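Local coordinates for protein TssK (Serratia sp. FS14, PDB 5Y0E) that probably serves as a trimeric baseplate component of the bacterial type VI secretion system, the contractile machine that injects effectors into neighbouring cells, at residues 345-350 and 402-408. Residues are numbered along the deposited sequence; the frame is centred on the assembly and turned at random.
Sequences FVLAVR and GYTYFEL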
ATOM      1  N   PHE A 345     -36.616  -3.585   0.497  1.00 61.15           N
ATOM      2  CA  PHE A 345     -35.585  -4.425   1.073  1.00 59.34           C
ATOM      3  C   PHE A 345     -35.881  -5.885   0.787  1.00 57.98           C
ATOM      4  O   PHE A 345     -37.013  -6.337   0.973  1.00 58.84           O
ATOM      5  CB  PHE A 345     -35.473  -4.156   2.568  1.00 59.94           C
ATOM      6  CG  PHE A 345     -34.937  -2.799   2.879  1.00 64.74           C
ATOM      7  CD1 PHE A 345     -33.576  -2.588   2.975  1.00 67.27           C
ATOM      8  CD2 PHE A 345     -35.782  -1.725   3.044  1.00 68.73           C
ATOM      9  CE1 PHE A 345     -33.070  -1.334   3.249  1.00 70.38           C
ATOM     10  CE2 PHE A 345     -35.278  -0.469   3.315  1.00 73.24           C
ATOM     11  CZ  PHE A 345     -33.921  -0.272   3.416  1.00 73.86           C
ATOM     12  N   VAL A 346     -34.869  -6.610   0.312  1.00 51.86           N
ATOM     13  CA  VAL A 346     -35.034  -7.988  -0.133  1.00 51.71           C
ATOM     14  C   VAL A 346     -33.903  -8.844   0.419  1.00 50.45           C
ATOM     15  O   VAL A 346     -32.746  -8.420   0.471  1.00 51.64           O
ATOM     16  CB  VAL A 346     -35.070  -8.108  -1.671  1.00 48.06           C
ATOM     17  CG1 VAL A 346     -35.372  -9.512  -2.066  1.00 48.97           C
ATOM     18  CG2 VAL A 346     -36.099  -7.208  -2.263  1.00 49.40           C
ATOM     19  N   LEU A 347     -34.226 -10.080   0.704  1.00 51.24           N
ATOM     20  CA  LEU A 347     -33.275 -11.045   1.170  1.00 51.29           C
ATOM     21  C   LEU A 347     -33.147 -12.152   0.143  1.00 48.89           C
ATOM     22  O   LEU A 347     -34.090 -12.818  -0.126  1.00 50.73           O
ATOM     23  CB  LEU A 347     -33.797 -11.659   2.435  1.00 52.93           C
ATOM     24  CG  LEU A 347     -33.250 -11.139   3.723  1.00 52.89           C
ATOM     25  CD1 LEU A 347     -33.798 -12.028   4.791  1.00 58.48           C
ATOM     26  CD2 LEU A 347     -31.749 -11.230   3.690  1.00 53.77           C
ATOM     27  N   ALA A 348     -31.980 -12.342  -0.431  1.00 46.32           N
ATOM     28  CA  ALA A 348     -31.778 -13.389  -1.396  1.00 45.99           C
ATOM     29  C   ALA A 348     -31.261 -14.510  -0.565  1.00 48.38           C
ATOM     30  O   ALA A 348     -30.276 -14.358   0.078  1.00 51.45           O
ATOM     31  CB  ALA A 348     -30.753 -12.961  -2.411  1.00 45.53           C
ATOM     32  N   VAL A 349     -31.923 -15.648  -0.603  1.00 48.15           N
ATOM     33  CA  VAL A 349     -31.572 -16.763   0.243  1.00 48.40           C
ATOM     34  C   VAL A 349     -31.475 -18.097  -0.467  1.00 49.34           C
ATOM     35  O   VAL A 349     -32.223 -18.361  -1.357  1.00 50.36           O
ATOM     36  CB  VAL A 349     -32.652 -16.855   1.333  1.00 51.72           C
ATOM     37  CG1 VAL A 349     -32.391 -17.936   2.350  1.00 54.85           C
ATOM     38  CG2 VAL A 349     -32.814 -15.529   2.021  1.00 53.34           C
ATOM     39  N   ARG A 350     -30.507 -18.913  -0.086  1.00 49.86           N
ATOM     40  CA  ARG A 350     -30.342 -20.260  -0.599  1.00 48.50           C
ATOM     41  C   ARG A 350     -29.811 -21.084   0.543  1.00 51.79           C
ATOM     42  O   ARG A 350     -29.066 -20.595   1.340  1.00 56.15           O
ATOM     43  CB  ARG A 350     -29.391 -20.326  -1.780  1.00 50.10           C
ATOM     44  CG  ARG A 350     -28.112 -21.063  -1.474  1.00 51.39           C
ATOM     45  CD  ARG A 350     -27.625 -21.910  -2.616  1.00 55.30           C
ATOM     46  NE  ARG A 350     -27.546 -23.317  -2.269  1.00 55.04           N
ATOM     47  CZ  ARG A 350     -27.069 -23.794  -1.143  1.00 52.99           C
ATOM     48  NH1 ARG A 350     -27.050 -25.075  -0.933  1.00 55.59           N
ATOM     49  NH2 ARG A 350     -26.620 -22.995  -0.227  1.00 57.71           N
ATOM     50  N   GLY A 402     -31.976 -20.521  -8.330  1.00 50.33           N
ATOM     51  CA  GLY A 402     -31.876 -21.350  -7.161  1.00 50.33           C
ATOM     52  C   GLY A 402     -31.995 -20.613  -5.847  1.00 49.63           C
ATOM     53  O   GLY A 402     -32.069 -21.262  -4.806  1.00 50.14           O
ATOM     54  N   TYR A 403     -31.996 -19.294  -5.855  1.00 47.01           N
ATOM     55  CA  TYR A 403     -32.257 -18.534  -4.649  1.00 48.17           C
ATOM     56  C   TYR A 403     -33.729 -18.168  -4.568  1.00 46.75           C
ATOM     57  O   TYR A 403     -34.434 -18.076  -5.571  1.00 47.29           O
ATOM     58  CB  TYR A 403     -31.425 -17.256  -4.598  1.00 45.58           C
ATOM     59  CG  TYR A 403     -29.980 -17.419  -4.235  1.00 47.96           C
ATOM     60  CD1 TYR A 403     -29.155 -18.284  -4.933  1.00 51.10           C
ATOM     61  CD2 TYR A 403     -29.428 -16.677  -3.214  1.00 48.60           C
ATOM     62  CE1 TYR A 403     -27.827 -18.405  -4.617  1.00 52.66           C
ATOM     63  CE2 TYR A 403     -28.114 -16.790  -2.890  1.00 49.93           C
ATOM     64  CZ  TYR A 403     -27.307 -17.655  -3.589  1.00 52.59           C
ATOM     65  OH  TYR A 403     -25.980 -17.757  -3.246  1.00 50.42           O
ATOM     66  N   THR A 404     -34.177 -17.942  -3.351  1.00 44.01           N
ATOM     67  CA  THR A 404     -35.500 -17.441  -3.079  1.00 43.43           C
ATOM     68  C   THR A 404     -35.360 -16.026  -2.572  1.00 47.62           C
ATOM     69  O   THR A 404     -34.416 -15.710  -1.850  1.00 49.97           O
ATOM     70  CB  THR A 404     -36.214 -18.306  -2.058  1.00 46.59           C
ATOM     71  OG1 THR A 404     -36.301 -19.625  -2.575  1.00 51.06           O
ATOM     72  CG2 THR A 404     -37.602 -17.817  -1.811  1.00 47.72           C
ATOM     73  N   TYR A 405     -36.293 -15.182  -2.969  1.00 48.05           N
ATOM     74  CA  TYR A 405     -36.229 -13.760  -2.709  1.00 47.98           C
ATOM     75  C   TYR A 405     -37.420 -13.386  -1.859  1.00 50.91           C
ATOM     76  O   TYR A 405     -38.565 -13.607  -2.257  1.00 53.95           O
ATOM     77  CB  TYR A 405     -36.209 -12.977  -4.011  1.00 44.83           C
ATOM     78  CG  TYR A 405     -34.934 -13.210  -4.734  1.00 44.95           C
ATOM     79  CD1 TYR A 405     -34.723 -14.382  -5.449  1.00 44.85           C
ATOM     80  CD2 TYR A 405     -33.919 -12.282  -4.675  1.00 43.78           C
ATOM     81  CE1 TYR A 405     -33.550 -14.605  -6.081  1.00 43.99           C
ATOM     82  CE2 TYR A 405     -32.742 -12.497  -5.307  1.00 44.68           C
ATOM     83  CZ  TYR A 405     -32.554 -13.655  -6.004  1.00 45.39           C
ATOM     84  OH  TYR A 405     -31.359 -13.832  -6.633  1.00 46.89           O
ATOM     85  N   PHE A 406     -37.145 -12.850  -0.689  1.00 51.01           N
ATOM     86  CA  PHE A 406     -38.171 -12.436   0.246  1.00 51.92           C
ATOM     87  C   PHE A 406     -38.141 -10.928   0.338  1.00 53.16           C
ATOM     88  O   PHE A 406     -37.104 -10.346   0.652  1.00 53.56           O
ATOM     89  CB  PHE A 406     -37.933 -13.059   1.613  1.00 55.24           C
ATOM     90  CG  PHE A 406     -37.968 -14.538   1.601  1.00 53.43           C
ATOM     91  CD1 PHE A 406     -39.161 -15.208   1.732  1.00 55.69           C
ATOM     92  CD2 PHE A 406     -36.812 -15.265   1.450  1.00 56.28           C
ATOM     93  CE1 PHE A 406     -39.205 -16.567   1.723  1.00 54.28           C
ATOM     94  CE2 PHE A 406     -36.853 -16.640   1.440  1.00 57.90           C
ATOM     95  CZ  PHE A 406     -38.053 -17.289   1.581  1.00 57.46           C
ATOM     96  N   GLU A 407     -39.262 -10.297   0.052  1.00 58.08           N
ATOM     97  CA  GLU A 407     -39.392  -8.884   0.340  1.00 60.67           C
ATOM     98  C   GLU A 407     -39.798  -8.711   1.795  1.00 65.86           C
ATOM     99  O   GLU A 407     -40.547  -9.523   2.344  1.00 66.76           O
ATOM    100  CB  GLU A 407     -40.416  -8.247  -0.591  1.00 60.55           C
ATOM    101  CG  GLU A 407     -40.516  -6.742  -0.496  1.00 66.10           C
ATOM    102  CD  GLU A 407     -41.033  -6.124  -1.784  1.00 67.78           C
ATOM    103  OE1 GLU A 407     -41.659  -6.858  -2.580  1.00 66.66           O
ATOM    104  OE2 GLU A 407     -40.801  -4.916  -1.999  1.00 65.12           O
ATOM    105  N   LEU A 408     -39.264  -7.675   2.432  1.00 66.12           N
ATOM    106  CA  LEU A 408     -39.697  -7.302   3.768  1.00 69.04           C
ATOM    107  C   LEU A 408     -41.020  -6.558   3.694  1.00 74.26           C
ATOM    108  O   LEU A 408     -41.225  -5.715   2.817  1.00 72.93           O
ATOM    109  CB  LEU A 408     -38.652  -6.430   4.449  1.00 65.14           C
ATOM    110  CG  LEU A 408     -37.471  -7.174   5.070  1.00 63.99           C
ATOM    111  CD1 LEU A 408     -36.561  -7.752   4.019  1.00 61.06           C
ATOM    112  CD2 LEU A 408     -36.690  -6.256   5.976  1.00 64.69           C
TER
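Arg350 sets its CB over one face of the Tyr403 ring, and CG and CD continue past CZ and CE1: CB of Arg350 stands 3.6 Å from the Tyr403 ring centroid, only 4° off the normal, a CH-pi contact over the centre of the face. The arginine chain then bends at chi2 and chi3, carrying its guanidinium plane to 65° from the ring and its NH1 to a salt bridge with Asp352, while Tyr403 OH hydrogen-bonds to Asp436. Beside this pair, Ala348 CB lies 3.5 Å from Tyr405 CE2, approaching that ring obliquely, and Val346 CG1 lies at the ring's edge, nearest Tyr405 CB. These contacts decorate a regular antiparallel beta ladder within the C-terminal sheet, where strand 343-350 lies between strands 404-408 and 436-443. Five backbone hydrogen bonds hold the ladder, from Leu408 N to Phe345 O (3.0 Å) to Thr404 N to Val349 O (2.8 Å). On the face carrying Leu347, Val349 and Phe406, the CG2 branch of Val349, set beside its own backbone N (CG1 anti to that N, chi1 -177°), meets the edge of the Phe406 ring at CD2, 4.0 Å away. Helix 355-365 covers this face, bringing Phe362 against Leu347, Val349 and the Phe406 ring.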